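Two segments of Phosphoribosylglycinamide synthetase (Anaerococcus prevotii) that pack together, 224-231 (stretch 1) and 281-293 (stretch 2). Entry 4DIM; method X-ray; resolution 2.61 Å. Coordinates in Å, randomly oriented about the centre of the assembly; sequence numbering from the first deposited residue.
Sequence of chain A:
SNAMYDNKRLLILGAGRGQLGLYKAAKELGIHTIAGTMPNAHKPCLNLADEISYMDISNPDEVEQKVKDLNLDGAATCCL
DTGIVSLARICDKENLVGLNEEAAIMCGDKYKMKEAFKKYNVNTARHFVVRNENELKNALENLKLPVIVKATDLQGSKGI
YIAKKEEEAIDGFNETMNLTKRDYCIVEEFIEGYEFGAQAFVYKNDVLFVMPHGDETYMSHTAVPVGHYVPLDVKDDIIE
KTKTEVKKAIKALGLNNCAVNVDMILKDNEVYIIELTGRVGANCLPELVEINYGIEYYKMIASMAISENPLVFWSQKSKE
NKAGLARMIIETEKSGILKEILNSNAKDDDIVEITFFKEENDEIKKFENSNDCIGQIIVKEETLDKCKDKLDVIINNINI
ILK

Stretch 1, residues 224-231: VPVGHYVP
Stretch 2 (281-293) GANCLPELVEINY

No hydrogen bond joins these two stretches; the contact rests on van der Waals and CH-pi packing, centred on the imidazole of His228, with some polar atoms close by. Leu285 (m, t), whose CA-to-CB bond points sideways, reaches the ring with its end: CD2 lies 3.9 Å from the centroid of the His228 ring, 26° off the normal, a CH-pi contact that brings it 3.6 Å from His228 CG. Near the ring plane, Asn283 O sits 3.4 Å from His228 CD2, a polarized carbon well suited to meet a carbonyl oxygen. His228 ND1 is hydrogen-bonded elsewhere in the structure, so the buried ring is not left without a polar partner.

Stretch 1 is strand from Val224 through Val230, extended except at Val226 (phi/psi -128/0), ending at a cis peptide before Pro231. In stretch 2, Gly281 suits its place because a CB there would come 2.8 Å from Leu285 CD1. A type I' turn from Ala282 to Leu285 follows, closed by Leu285 N to Ala282 O at 3.2 Å; Asn283 (60/46) and Cys284 (72/15) occupy its left-handed central positions, which asparagine tolerates better than most non-glycine residues and cysteine adopts less commonly. Cys284 is the N-cap of helix 285-293, whose first i to i+4 bond runs from Leu288 N to Cys284 O at 3.0 Å. Helix and strand run nearly parallel, at -18°, with their axes 8.8 Å apart at closest approach. CA atoms pair His228 with Leu285 at 7.0 Å and Val230 with Leu288 at 6.9 Å.

From His228 on, alternation points His228 (m, chi2 -73°) and Val230 (m) toward the helix and Tyr229 (p) away. Leu288 (m, t) places CD1 3.4 Å from His228 CB and 3.7 Å from Tyr229 N. Compact, branched Val230 fits farther along: its CG2 lies 4.4 Å from Leu288 CB and 4.0 Å from ND2 of Asn292 (t, chi2 -102°). At the other end, exposed Pro225 CB approaches Asn283 OD1 (chi1 m, chi2 127°) at 4.1 Å.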

# COMPACT_ATOMS: atom_id res chain seq x y z
N VAL A 224 -10.61 8.67 -1.06
CA VAL A 224 -10.21 7.72 -0.02
C VAL A 224 -10.33 6.27 -0.55
O VAL A 224 -11.38 5.90 -1.07
CB VAL A 224 -11.03 7.89 1.28
CG1 VAL A 224 -10.51 6.94 2.38
CG2 VAL A 224 -11.00 9.34 1.77
N PRO A 225 -9.30 5.43 -0.40
CA PRO A 225 -9.46 4.02 -0.82
C PRO A 225 -10.45 3.31 0.10
O PRO A 225 -10.29 3.38 1.31
CB PRO A 225 -8.03 3.42 -0.70
CG PRO A 225 -7.11 4.63 -0.46
CD PRO A 225 -7.97 5.67 0.20
N VAL A 226 -11.49 2.69 -0.46
CA VAL A 226 -12.54 1.98 0.32
C VAL A 226 -12.79 0.54 -0.16
O VAL A 226 -13.61 -0.16 0.43
CB VAL A 226 -13.85 2.78 0.33
CG1 VAL A 226 -13.62 4.17 0.88
CG2 VAL A 226 -14.47 2.83 -1.05
N GLY A 227 -12.09 0.10 -1.19
CA GLY A 227 -12.25 -1.27 -1.64
C GLY A 227 -11.18 -1.71 -2.62
O GLY A 227 -10.55 -0.89 -3.30
N HIS A 228 -10.97 -3.03 -2.64
CA HIS A 228 -10.02 -3.66 -3.53
C HIS A 228 -10.63 -4.93 -4.05
O HIS A 228 -11.53 -5.49 -3.41
CB HIS A 228 -8.66 -3.93 -2.84
CG HIS A 228 -7.91 -2.67 -2.56
ND1 HIS A 228 -7.30 -1.95 -3.57
CD2 HIS A 228 -7.73 -2.01 -1.40
CE1 HIS A 228 -6.76 -0.91 -3.00
NE2 HIS A 228 -7.01 -0.89 -1.70
N TYR A 229 -10.18 -5.37 -5.23
CA TYR A 229 -10.68 -6.60 -5.78
C TYR A 229 -9.74 -7.20 -6.76
O TYR A 229 -8.93 -6.54 -7.35
CB TYR A 229 -12.06 -6.41 -6.44
CG TYR A 229 -12.09 -5.42 -7.58
CD1 TYR A 229 -12.45 -4.09 -7.36
CD2 TYR A 229 -11.85 -5.82 -8.89
CE1 TYR A 229 -12.50 -3.17 -8.41
CE2 TYR A 229 -11.92 -4.92 -9.95
CZ TYR A 229 -12.27 -3.60 -9.71
OH TYR A 229 -12.24 -2.66 -10.71
N VAL A 230 -9.92 -8.48 -6.96
CA VAL A 230 -9.23 -9.28 -7.96
C VAL A 230 -10.30 -10.14 -8.58
O VAL A 230 -11.26 -10.51 -7.91
CB VAL A 230 -8.03 -10.11 -7.44
CG1 VAL A 230 -6.84 -9.21 -7.11
CG2 VAL A 230 -8.40 -10.99 -6.26
N PRO A 231 -10.22 -10.38 -9.89
CA PRO A 231 -9.21 -9.92 -10.84
C PRO A 231 -9.61 -8.57 -11.42
O PRO A 231 -10.78 -8.17 -11.39
CB PRO A 231 -9.23 -11.03 -11.89
CG PRO A 231 -10.69 -11.38 -11.98
CD PRO A 231 -11.26 -11.17 -10.58
N GLY A 281 0.64 -3.86 0.61
CA GLY A 281 -0.40 -2.85 0.64
C GLY A 281 -1.38 -3.01 1.76
O GLY A 281 -1.45 -4.05 2.39
N ALA A 282 -2.13 -1.95 2.05
CA ALA A 282 -3.11 -1.98 3.15
C ALA A 282 -4.45 -2.37 2.62
O ALA A 282 -4.55 -2.79 1.49
CB ALA A 282 -3.19 -0.62 3.81
N ASN A 283 -5.48 -2.26 3.46
CA ASN A 283 -6.89 -2.37 3.13
C ASN A 283 -7.27 -3.68 2.53
O ASN A 283 -7.99 -3.73 1.54
CB ASN A 283 -7.26 -1.23 2.17
CG ASN A 283 -6.80 0.11 2.67
OD1 ASN A 283 -6.13 0.87 1.95
ND2 ASN A 283 -7.13 0.42 3.91
N CYS A 284 -6.79 -4.76 3.17
CA CYS A 284 -7.04 -6.16 2.84
C CYS A 284 -6.34 -6.64 1.59
O CYS A 284 -6.60 -7.76 1.15
CB CYS A 284 -8.53 -6.45 2.80
SG CYS A 284 -9.41 -5.89 4.29
N LEU A 285 -5.37 -5.90 1.08
CA LEU A 285 -4.65 -6.41 -0.07
C LEU A 285 -3.86 -7.71 0.25
O LEU A 285 -3.89 -8.60 -0.59
CB LEU A 285 -3.75 -5.37 -0.70
CG LEU A 285 -4.55 -4.29 -1.44
CD1 LEU A 285 -3.76 -3.04 -1.65
CD2 LEU A 285 -4.98 -4.77 -2.83
N PRO A 286 -3.29 -7.97 1.44
CA PRO A 286 -2.65 -9.29 1.65
C PRO A 286 -3.65 -10.44 1.65
O PRO A 286 -3.37 -11.53 1.17
CB PRO A 286 -1.96 -9.14 3.01
CG PRO A 286 -2.01 -7.68 3.32
CD PRO A 286 -3.15 -7.11 2.62
N GLU A 287 -4.85 -10.15 2.13
CA GLU A 287 -5.97 -11.07 2.13
C GLU A 287 -6.41 -11.35 0.68
O GLU A 287 -6.72 -12.49 0.37
CB GLU A 287 -7.15 -10.51 2.96
CG GLU A 287 -6.91 -10.54 4.47
CD GLU A 287 -5.98 -9.53 5.11
OE1 GLU A 287 -5.63 -8.53 4.45
OE2 GLU A 287 -5.60 -9.73 6.29
N LEU A 288 -6.36 -10.36 -0.24
CA LEU A 288 -6.68 -10.62 -1.65
C LEU A 288 -5.57 -11.36 -2.39
O LEU A 288 -5.88 -12.13 -3.33
CB LEU A 288 -7.03 -9.34 -2.40
CG LEU A 288 -8.30 -8.60 -1.92
CD1 LEU A 288 -8.41 -7.35 -2.60
CD2 LEU A 288 -9.55 -9.41 -2.14
N VAL A 289 -4.30 -11.21 -1.95
CA VAL A 289 -3.19 -12.02 -2.49
C VAL A 289 -3.45 -13.47 -2.09
O VAL A 289 -3.31 -14.37 -2.91
CB VAL A 289 -1.79 -11.56 -2.02
CG1 VAL A 289 -0.72 -12.41 -2.65
CG2 VAL A 289 -1.51 -10.12 -2.36
N GLU A 290 -3.84 -13.68 -0.83
CA GLU A 290 -4.11 -15.02 -0.27
C GLU A 290 -5.26 -15.69 -1.04
O GLU A 290 -5.08 -16.78 -1.55
CB GLU A 290 -4.42 -14.94 1.25
CG GLU A 290 -3.17 -14.71 2.08
CD GLU A 290 -3.27 -14.58 3.60
OE1 GLU A 290 -4.33 -14.18 4.12
OE2 GLU A 290 -2.22 -14.78 4.25
N ILE A 291 -6.38 -14.98 -1.24
CA ILE A 291 -7.54 -15.47 -2.03
C ILE A 291 -7.13 -15.84 -3.48
O ILE A 291 -7.42 -16.94 -3.95
CB ILE A 291 -8.70 -14.40 -2.05
CG1 ILE A 291 -9.42 -14.33 -0.71
CG2 ILE A 291 -9.67 -14.64 -3.17
CD1 ILE A 291 -10.23 -13.04 -0.45
N ASN A 292 -6.47 -14.91 -4.18
CA ASN A 292 -6.08 -15.06 -5.58
C ASN A 292 -5.11 -16.17 -5.86
O ASN A 292 -5.26 -16.81 -6.89
CB ASN A 292 -5.47 -13.78 -6.07
CG ASN A 292 -5.14 -13.73 -7.49
OD1 ASN A 292 -3.98 -13.87 -7.83
ND2 ASN A 292 -6.14 -13.52 -8.35
N TYR A 293 -4.13 -16.43 -4.99
CA TYR A 293 -3.19 -17.54 -5.25
C TYR A 293 -3.41 -18.77 -4.36
O TYR A 293 -2.75 -19.78 -4.58
CB TYR A 293 -1.76 -17.07 -5.05
CG TYR A 293 -1.35 -16.02 -6.04
CD1 TYR A 293 -1.18 -16.34 -7.38
CD2 TYR A 293 -1.17 -14.70 -5.66
CE1 TYR A 293 -0.83 -15.38 -8.32
CE2 TYR A 293 -0.84 -13.72 -6.59
CZ TYR A 293 -0.63 -14.07 -7.91
OH TYR A 293 -0.29 -13.16 -8.87